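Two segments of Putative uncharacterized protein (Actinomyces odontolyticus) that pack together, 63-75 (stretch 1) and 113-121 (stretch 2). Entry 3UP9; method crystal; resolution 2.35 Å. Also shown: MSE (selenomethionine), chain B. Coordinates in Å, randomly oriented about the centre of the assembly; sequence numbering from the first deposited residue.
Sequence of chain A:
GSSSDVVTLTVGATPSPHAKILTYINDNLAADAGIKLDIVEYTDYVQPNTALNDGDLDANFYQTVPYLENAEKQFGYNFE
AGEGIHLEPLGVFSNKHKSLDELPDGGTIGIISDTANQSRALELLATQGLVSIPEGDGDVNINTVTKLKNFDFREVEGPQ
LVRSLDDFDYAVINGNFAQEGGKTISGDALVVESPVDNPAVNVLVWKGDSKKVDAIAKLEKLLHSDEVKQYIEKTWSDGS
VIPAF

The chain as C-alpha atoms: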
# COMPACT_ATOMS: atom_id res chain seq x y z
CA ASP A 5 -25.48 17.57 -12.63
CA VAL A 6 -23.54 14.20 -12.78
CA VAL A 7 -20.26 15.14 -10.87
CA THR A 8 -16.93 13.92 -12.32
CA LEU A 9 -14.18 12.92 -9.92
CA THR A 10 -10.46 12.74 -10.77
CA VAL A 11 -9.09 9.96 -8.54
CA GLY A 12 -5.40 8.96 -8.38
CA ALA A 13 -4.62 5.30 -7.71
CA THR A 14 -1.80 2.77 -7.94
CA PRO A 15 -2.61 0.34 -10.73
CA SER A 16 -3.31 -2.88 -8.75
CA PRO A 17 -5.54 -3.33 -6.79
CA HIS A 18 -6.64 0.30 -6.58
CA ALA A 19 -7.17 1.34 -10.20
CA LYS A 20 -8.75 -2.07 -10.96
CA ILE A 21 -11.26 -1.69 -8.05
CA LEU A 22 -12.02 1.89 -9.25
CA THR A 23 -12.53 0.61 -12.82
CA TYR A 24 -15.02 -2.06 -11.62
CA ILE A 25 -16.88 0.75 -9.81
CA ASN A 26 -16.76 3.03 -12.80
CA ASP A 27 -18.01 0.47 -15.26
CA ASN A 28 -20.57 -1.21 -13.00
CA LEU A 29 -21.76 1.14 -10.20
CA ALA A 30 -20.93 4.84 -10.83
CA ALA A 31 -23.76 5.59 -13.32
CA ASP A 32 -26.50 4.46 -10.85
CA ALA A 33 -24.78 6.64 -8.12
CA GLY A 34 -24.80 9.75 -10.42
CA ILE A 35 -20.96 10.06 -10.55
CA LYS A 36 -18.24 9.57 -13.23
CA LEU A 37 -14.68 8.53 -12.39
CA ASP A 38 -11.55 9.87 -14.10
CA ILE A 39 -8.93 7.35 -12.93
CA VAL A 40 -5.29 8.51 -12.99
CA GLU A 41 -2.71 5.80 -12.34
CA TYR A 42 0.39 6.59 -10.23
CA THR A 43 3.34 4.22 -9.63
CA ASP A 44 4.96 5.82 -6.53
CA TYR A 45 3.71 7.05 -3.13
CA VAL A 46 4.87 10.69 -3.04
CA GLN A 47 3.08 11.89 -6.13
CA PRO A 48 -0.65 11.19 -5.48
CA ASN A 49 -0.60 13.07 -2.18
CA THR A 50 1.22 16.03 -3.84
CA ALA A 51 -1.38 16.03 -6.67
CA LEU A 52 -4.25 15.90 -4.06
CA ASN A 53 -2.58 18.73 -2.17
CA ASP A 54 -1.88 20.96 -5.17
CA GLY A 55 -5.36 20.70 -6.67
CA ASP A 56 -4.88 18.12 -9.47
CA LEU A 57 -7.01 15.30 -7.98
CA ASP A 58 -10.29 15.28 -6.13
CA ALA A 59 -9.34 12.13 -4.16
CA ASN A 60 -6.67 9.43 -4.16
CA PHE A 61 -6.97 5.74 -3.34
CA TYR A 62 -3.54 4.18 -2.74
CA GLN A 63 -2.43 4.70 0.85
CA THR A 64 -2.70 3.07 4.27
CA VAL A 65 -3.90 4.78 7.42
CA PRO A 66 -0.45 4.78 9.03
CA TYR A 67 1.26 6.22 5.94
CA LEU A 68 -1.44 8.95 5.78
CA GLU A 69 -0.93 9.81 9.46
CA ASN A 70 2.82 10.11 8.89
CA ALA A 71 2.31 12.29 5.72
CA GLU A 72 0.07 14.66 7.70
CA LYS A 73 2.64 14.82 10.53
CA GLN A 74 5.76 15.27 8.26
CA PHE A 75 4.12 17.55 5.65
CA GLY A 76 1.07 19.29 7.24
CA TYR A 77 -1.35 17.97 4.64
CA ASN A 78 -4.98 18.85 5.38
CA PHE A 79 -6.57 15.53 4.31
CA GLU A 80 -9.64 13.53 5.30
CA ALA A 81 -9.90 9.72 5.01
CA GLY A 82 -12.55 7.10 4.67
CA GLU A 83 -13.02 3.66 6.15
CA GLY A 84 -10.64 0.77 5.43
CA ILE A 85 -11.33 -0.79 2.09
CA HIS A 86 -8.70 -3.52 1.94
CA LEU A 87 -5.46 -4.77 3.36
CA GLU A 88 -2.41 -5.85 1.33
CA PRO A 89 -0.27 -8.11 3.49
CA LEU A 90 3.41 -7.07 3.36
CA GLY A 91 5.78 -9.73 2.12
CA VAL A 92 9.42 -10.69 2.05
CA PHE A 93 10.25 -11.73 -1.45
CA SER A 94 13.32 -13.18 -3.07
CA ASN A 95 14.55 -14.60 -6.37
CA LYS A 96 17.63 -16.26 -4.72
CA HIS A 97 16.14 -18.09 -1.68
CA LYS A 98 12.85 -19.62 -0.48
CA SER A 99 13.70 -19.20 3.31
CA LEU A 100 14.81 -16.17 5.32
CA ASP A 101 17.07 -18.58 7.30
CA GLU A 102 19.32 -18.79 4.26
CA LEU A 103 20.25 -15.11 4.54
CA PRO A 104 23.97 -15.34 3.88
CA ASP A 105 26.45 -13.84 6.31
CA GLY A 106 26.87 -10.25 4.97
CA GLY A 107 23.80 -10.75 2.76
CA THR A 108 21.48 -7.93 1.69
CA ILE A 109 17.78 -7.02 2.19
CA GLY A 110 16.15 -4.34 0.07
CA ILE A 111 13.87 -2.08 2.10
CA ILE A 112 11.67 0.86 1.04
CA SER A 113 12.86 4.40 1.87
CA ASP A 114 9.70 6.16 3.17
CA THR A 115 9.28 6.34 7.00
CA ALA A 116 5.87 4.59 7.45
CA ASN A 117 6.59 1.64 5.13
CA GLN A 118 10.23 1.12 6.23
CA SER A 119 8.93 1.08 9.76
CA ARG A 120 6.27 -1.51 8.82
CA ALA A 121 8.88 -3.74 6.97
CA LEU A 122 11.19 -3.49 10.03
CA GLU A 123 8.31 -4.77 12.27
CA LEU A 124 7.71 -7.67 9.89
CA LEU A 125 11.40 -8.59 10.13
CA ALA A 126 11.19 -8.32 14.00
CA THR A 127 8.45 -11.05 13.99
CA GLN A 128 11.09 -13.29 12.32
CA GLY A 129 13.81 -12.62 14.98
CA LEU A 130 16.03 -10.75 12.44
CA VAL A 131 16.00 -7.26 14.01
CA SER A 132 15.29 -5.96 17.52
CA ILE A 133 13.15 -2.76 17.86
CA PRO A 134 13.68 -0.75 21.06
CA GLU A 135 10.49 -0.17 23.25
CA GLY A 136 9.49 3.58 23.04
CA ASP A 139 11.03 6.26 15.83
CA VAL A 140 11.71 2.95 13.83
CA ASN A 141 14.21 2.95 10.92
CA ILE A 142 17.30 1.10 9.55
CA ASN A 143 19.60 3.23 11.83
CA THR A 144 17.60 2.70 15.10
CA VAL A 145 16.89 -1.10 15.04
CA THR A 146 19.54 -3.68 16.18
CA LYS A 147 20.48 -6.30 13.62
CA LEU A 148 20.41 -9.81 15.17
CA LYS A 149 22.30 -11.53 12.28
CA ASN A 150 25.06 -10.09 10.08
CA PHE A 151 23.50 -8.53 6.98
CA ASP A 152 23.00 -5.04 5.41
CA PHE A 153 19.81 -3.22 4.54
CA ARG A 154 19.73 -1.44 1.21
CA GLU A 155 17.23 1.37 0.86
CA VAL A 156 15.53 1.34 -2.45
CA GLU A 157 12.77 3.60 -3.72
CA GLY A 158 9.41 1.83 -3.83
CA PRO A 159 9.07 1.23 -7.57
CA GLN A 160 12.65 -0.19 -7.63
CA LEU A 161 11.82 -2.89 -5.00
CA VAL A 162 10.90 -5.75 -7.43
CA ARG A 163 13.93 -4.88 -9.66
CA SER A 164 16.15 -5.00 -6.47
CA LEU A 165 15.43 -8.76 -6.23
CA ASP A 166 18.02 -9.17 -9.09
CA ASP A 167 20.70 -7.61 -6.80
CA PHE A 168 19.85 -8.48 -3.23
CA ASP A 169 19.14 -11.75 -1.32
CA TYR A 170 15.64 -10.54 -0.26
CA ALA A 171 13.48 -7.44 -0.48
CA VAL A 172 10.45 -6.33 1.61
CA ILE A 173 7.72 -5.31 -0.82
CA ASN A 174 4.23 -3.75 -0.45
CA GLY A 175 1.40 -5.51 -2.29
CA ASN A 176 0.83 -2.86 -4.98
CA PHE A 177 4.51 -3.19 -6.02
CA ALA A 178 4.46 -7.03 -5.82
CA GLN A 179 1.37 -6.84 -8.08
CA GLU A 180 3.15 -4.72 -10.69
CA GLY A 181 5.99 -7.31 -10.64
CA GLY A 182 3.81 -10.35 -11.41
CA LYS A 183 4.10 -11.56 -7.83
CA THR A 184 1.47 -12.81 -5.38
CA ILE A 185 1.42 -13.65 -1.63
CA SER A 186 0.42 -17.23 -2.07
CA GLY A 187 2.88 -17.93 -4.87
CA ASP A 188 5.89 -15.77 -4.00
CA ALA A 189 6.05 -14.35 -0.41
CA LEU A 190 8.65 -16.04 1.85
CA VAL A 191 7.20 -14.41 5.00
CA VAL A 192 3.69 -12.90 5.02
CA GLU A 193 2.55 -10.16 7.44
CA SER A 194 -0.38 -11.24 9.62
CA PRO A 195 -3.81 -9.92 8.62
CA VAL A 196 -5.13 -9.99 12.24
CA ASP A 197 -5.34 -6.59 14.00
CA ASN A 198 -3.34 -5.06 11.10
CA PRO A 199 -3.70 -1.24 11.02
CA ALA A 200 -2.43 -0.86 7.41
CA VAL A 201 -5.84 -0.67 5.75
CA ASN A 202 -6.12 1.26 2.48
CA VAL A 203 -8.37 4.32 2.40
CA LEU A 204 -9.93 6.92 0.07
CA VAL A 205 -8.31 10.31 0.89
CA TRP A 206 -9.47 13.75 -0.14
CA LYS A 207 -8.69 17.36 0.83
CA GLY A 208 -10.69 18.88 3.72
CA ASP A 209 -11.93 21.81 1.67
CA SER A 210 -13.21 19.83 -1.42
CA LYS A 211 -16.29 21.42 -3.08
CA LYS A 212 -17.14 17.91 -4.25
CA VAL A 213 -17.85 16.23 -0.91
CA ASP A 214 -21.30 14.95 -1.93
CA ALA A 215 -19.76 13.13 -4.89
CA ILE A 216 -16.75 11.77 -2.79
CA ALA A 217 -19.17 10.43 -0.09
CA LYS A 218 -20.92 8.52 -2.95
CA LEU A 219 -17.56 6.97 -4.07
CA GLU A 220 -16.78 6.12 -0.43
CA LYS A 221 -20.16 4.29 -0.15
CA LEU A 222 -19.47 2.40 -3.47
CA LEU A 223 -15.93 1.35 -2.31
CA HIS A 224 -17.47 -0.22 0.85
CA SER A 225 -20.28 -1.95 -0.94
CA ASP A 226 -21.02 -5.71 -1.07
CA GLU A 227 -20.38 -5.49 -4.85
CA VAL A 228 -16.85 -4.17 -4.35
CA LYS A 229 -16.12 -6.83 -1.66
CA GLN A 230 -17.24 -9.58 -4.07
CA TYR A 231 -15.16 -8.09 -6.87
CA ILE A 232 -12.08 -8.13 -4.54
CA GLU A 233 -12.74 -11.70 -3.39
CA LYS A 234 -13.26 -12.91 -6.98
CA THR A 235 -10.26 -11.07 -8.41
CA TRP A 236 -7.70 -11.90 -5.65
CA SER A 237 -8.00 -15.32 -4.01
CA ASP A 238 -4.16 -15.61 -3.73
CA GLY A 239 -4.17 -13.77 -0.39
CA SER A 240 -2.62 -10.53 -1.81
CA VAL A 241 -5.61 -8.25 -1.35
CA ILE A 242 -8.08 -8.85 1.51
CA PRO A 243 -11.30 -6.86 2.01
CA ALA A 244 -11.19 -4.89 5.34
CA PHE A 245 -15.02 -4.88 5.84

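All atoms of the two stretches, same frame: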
# COMPACT_ATOMS: atom_id res chain seq x y z
N GLN A 63 -3.23 4.64 -0.35
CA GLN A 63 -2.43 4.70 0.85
C GLN A 63 -3.13 4.10 2.09
O GLN A 63 -4.35 3.95 2.14
CB GLN A 63 -1.94 6.12 1.09
CG GLN A 63 -2.89 7.03 1.79
CD GLN A 63 -2.48 8.47 1.65
OE1 GLN A 63 -1.53 8.90 2.28
NE2 GLN A 63 -3.20 9.23 0.82
N THR A 64 -2.30 3.73 3.06
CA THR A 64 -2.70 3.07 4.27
C THR A 64 -2.86 4.17 5.29
O THR A 64 -2.32 5.25 5.15
CB THR A 64 -1.65 2.01 4.75
OG1 THR A 64 -0.38 2.66 5.07
CG2 THR A 64 -1.41 0.90 3.68
N VAL A 65 -3.61 3.86 6.34
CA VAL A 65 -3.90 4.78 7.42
C VAL A 65 -2.64 5.24 8.12
O VAL A 65 -2.49 6.42 8.35
CB VAL A 65 -5.03 4.24 8.36
CG1 VAL A 65 -4.97 4.87 9.78
CG2 VAL A 65 -6.40 4.47 7.72
N PRO A 66 -1.71 4.33 8.45
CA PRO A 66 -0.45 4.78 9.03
C PRO A 66 0.45 5.68 8.14
O PRO A 66 1.07 6.62 8.64
CB PRO A 66 0.26 3.47 9.39
CG PRO A 66 -0.82 2.44 9.52
CD PRO A 66 -1.80 2.85 8.45
N TYR A 67 0.53 5.38 6.86
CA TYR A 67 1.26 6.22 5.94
C TYR A 67 0.63 7.61 5.87
O TYR A 67 1.35 8.63 5.89
CB TYR A 67 1.29 5.56 4.56
CG TYR A 67 1.95 6.40 3.49
CD1 TYR A 67 1.25 7.41 2.84
CD2 TYR A 67 3.27 6.18 3.14
CE1 TYR A 67 1.86 8.18 1.86
CE2 TYR A 67 3.87 6.95 2.15
CZ TYR A 67 3.17 7.96 1.52
OH TYR A 67 3.78 8.79 0.57
N LEU A 68 -0.71 7.67 5.79
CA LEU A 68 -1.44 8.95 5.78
C LEU A 68 -1.15 9.77 7.03
O LEU A 68 -0.87 10.95 6.93
CB LEU A 68 -2.96 8.73 5.59
CG LEU A 68 -3.89 9.98 5.72
CD1 LEU A 68 -3.58 11.00 4.63
CD2 LEU A 68 -5.36 9.53 5.66
N GLU A 69 -1.18 9.13 8.19
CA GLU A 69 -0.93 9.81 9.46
C GLU A 69 0.49 10.38 9.49
O GLU A 69 0.69 11.49 9.91
CB GLU A 69 -1.18 8.87 10.65
CG GLU A 69 -2.66 8.61 10.83
CD GLU A 69 -3.02 7.45 11.71
OE1 GLU A 69 -2.20 6.57 11.98
OE2 GLU A 69 -4.18 7.43 12.15
N ASN A 70 1.46 9.61 9.04
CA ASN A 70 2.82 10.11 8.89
C ASN A 70 2.96 11.30 7.90
O ASN A 70 3.72 12.25 8.21
CB ASN A 70 3.79 9.00 8.51
CG ASN A 70 5.20 9.51 8.36
OD1 ASN A 70 5.91 9.66 9.33
ND2 ASN A 70 5.61 9.79 7.11
N ALA A 71 2.24 11.25 6.76
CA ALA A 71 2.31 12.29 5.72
C ALA A 71 1.73 13.60 6.26
O ALA A 71 2.26 14.67 6.00
CB ALA A 71 1.58 11.88 4.45
N GLU A 72 0.65 13.49 7.03
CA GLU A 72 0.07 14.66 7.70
C GLU A 72 1.01 15.28 8.76
O GLU A 72 1.09 16.48 8.92
CB GLU A 72 -1.26 14.26 8.30
CG GLU A 72 -2.25 13.88 7.21
CD GLU A 72 -3.56 13.27 7.70
OE1 GLU A 72 -3.58 12.79 8.83
OE2 GLU A 72 -4.56 13.26 6.91
N LYS A 73 1.72 14.42 9.48
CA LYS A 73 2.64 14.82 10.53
C LYS A 73 3.90 15.46 9.93
O LYS A 73 4.28 16.50 10.37
CB LYS A 73 3.00 13.60 11.40
CG LYS A 73 3.58 13.92 12.77
CD LYS A 73 3.82 12.63 13.55
CE LYS A 73 4.67 12.89 14.77
NZ LYS A 73 4.98 11.65 15.54
N GLN A 74 4.52 14.82 8.91
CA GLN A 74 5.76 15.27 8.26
C GLN A 74 5.47 16.47 7.36
O GLN A 74 6.28 17.39 7.31
CB GLN A 74 6.37 14.19 7.37
CG GLN A 74 7.52 13.27 7.85
CD GLN A 74 7.92 12.30 6.67
OE1 GLN A 74 8.36 11.12 6.86
NE2 GLN A 74 7.67 12.78 5.43
N PHE A 75 4.34 16.48 6.64
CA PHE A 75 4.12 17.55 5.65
C PHE A 75 3.03 18.55 5.91
O PHE A 75 2.99 19.52 5.19
CB PHE A 75 3.90 16.96 4.24
CG PHE A 75 5.06 16.16 3.75
CD1 PHE A 75 6.35 16.70 3.76
CD2 PHE A 75 4.88 14.88 3.28
CE1 PHE A 75 7.44 15.97 3.31
CE2 PHE A 75 5.96 14.14 2.82
CZ PHE A 75 7.24 14.68 2.84
N SER A 113 12.19 3.23 1.28
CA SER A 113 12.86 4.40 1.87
C SER A 113 11.94 5.37 2.60
O SER A 113 12.42 6.17 3.36
CB SER A 113 13.71 5.14 0.81
OG SER A 113 12.86 5.53 -0.24
N ASP A 114 10.63 5.28 2.42
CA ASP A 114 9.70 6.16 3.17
C ASP A 114 9.53 5.67 4.63
O ASP A 114 9.57 4.46 4.88
CB ASP A 114 8.37 6.30 2.41
CG ASP A 114 7.40 5.12 2.61
OD1 ASP A 114 6.69 5.05 3.67
OD2 ASP A 114 7.28 4.31 1.66
N THR A 115 9.38 6.62 5.57
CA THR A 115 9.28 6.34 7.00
C THR A 115 8.25 5.26 7.39
O THR A 115 8.62 4.26 7.98
CB THR A 115 8.95 7.64 7.75
OG1 THR A 115 9.94 8.63 7.39
CG2 THR A 115 8.87 7.44 9.27
N ALA A 116 6.98 5.48 7.04
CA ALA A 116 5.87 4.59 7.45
C ALA A 116 6.04 3.14 7.00
O ALA A 116 5.74 2.20 7.77
CB ALA A 116 4.58 5.13 6.91
N ASN A 117 6.45 2.96 5.74
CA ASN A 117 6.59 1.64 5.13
C ASN A 117 7.90 0.92 5.49
O ASN A 117 7.89 -0.32 5.61
CB ASN A 117 6.39 1.68 3.59
CG ASN A 117 4.96 1.97 3.22
OD1 ASN A 117 4.04 1.25 3.61
ND2 ASN A 117 4.77 3.05 2.51
N GLN A 118 8.99 1.67 5.69
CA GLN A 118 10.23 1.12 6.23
C GLN A 118 9.98 0.64 7.66
O GLN A 118 10.39 -0.47 8.09
CB GLN A 118 11.37 2.15 6.19
CG GLN A 118 12.66 1.57 6.70
CD GLN A 118 13.85 2.44 6.49
OE1 GLN A 118 14.59 2.73 7.46
NE2 GLN A 118 14.11 2.81 5.21
N SER A 119 9.29 1.46 8.41
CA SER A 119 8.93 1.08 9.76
C SER A 119 8.09 -0.23 9.77
O SER A 119 8.40 -1.17 10.53
CB SER A 119 8.22 2.22 10.47
OG SER A 119 7.87 1.73 11.72
N ARG A 120 7.11 -0.32 8.88
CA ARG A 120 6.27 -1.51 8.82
C ARG A 120 7.06 -2.81 8.40
O ARG A 120 6.82 -3.88 8.96
CB ARG A 120 5.10 -1.21 7.90
CG ARG A 120 4.23 -2.40 7.55
CD ARG A 120 3.18 -1.93 6.57
NE ARG A 120 2.21 -2.94 6.16
CZ ARG A 120 1.43 -2.79 5.09
NH1 ARG A 120 1.47 -1.68 4.40
NH2 ARG A 120 0.55 -3.70 4.77
N ALA A 121 7.99 -2.67 7.45
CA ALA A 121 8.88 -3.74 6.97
C ALA A 121 9.83 -4.21 8.09
O ALA A 121 10.04 -5.41 8.27
CB ALA A 121 9.68 -3.25 5.74
N MSE B . -0.90 -0.30 -1.23
CA MSE B . 0.11 -0.18 -0.16
C MSE B . -0.15 -1.10 1.02
O MSE B . -1.34 -1.37 1.35
OXT MSE B . 0.85 -1.54 1.61
CB MSE B . 0.15 1.24 0.35
CG MSE B . 1.28 1.51 1.39
SE MSE B . 1.21 3.34 1.98
CE MSE B . 1.34 4.37 0.27
O HOH W 1 1.86 1.19 5.04
O HOH W 2 8.33 9.39 4.67

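Two helices, 65-75 and 115-121, run at 137° to each other and come closest where Y67 faces A116, near the start of each helix, with the contact extending to Q74 and burying 306 Å², both sides summed. The CA atoms of Y67 and A116 are the nearest pair across the stretches, 5.1 Å apart, and A116 CB packs 3.6 Å from Y67 CA; a lone methyl allows this approach.

The CA-to-CB bond of Y67 points sideways to stretch 2, but with chi1 t (176°) its ring comes nearer. The ring edge meets D114, with CD2 3.6 Å from D114 OD1, while selenomethionine CE lies over one face. D114, chi1 p, caps its own helix: its OD1 accepts from N117 N at 3.0 Å. The m rotamer of N117 brings ND2 back to D114 OD2 (2.9 Å), so the carboxylate also fixes the amide, leaving N117 OD1 to accept from a water at 2.6 Å. That water bridges the stretches, reaching T64 OG1 (2.7 Å) and R120 NH1 (3.0 Å). T64, chi1 p, also caps weakly, OG1 accepting from Y67 N at 3.4 Å. Y67, T64 and N117 are buried. R120 extends, t through chi3, so that NH1 donates to selenomethionine OXT at 2.9 Å.

At the more exposed end, T115 (m) OG1 donates to Q74 OE1 (3.0 Å), the one direct hydrogen bond across; N70 (t) ND2 steadies that same OE1 from 3.1 Å, while Q74 holds an off-well chi1 (-98°).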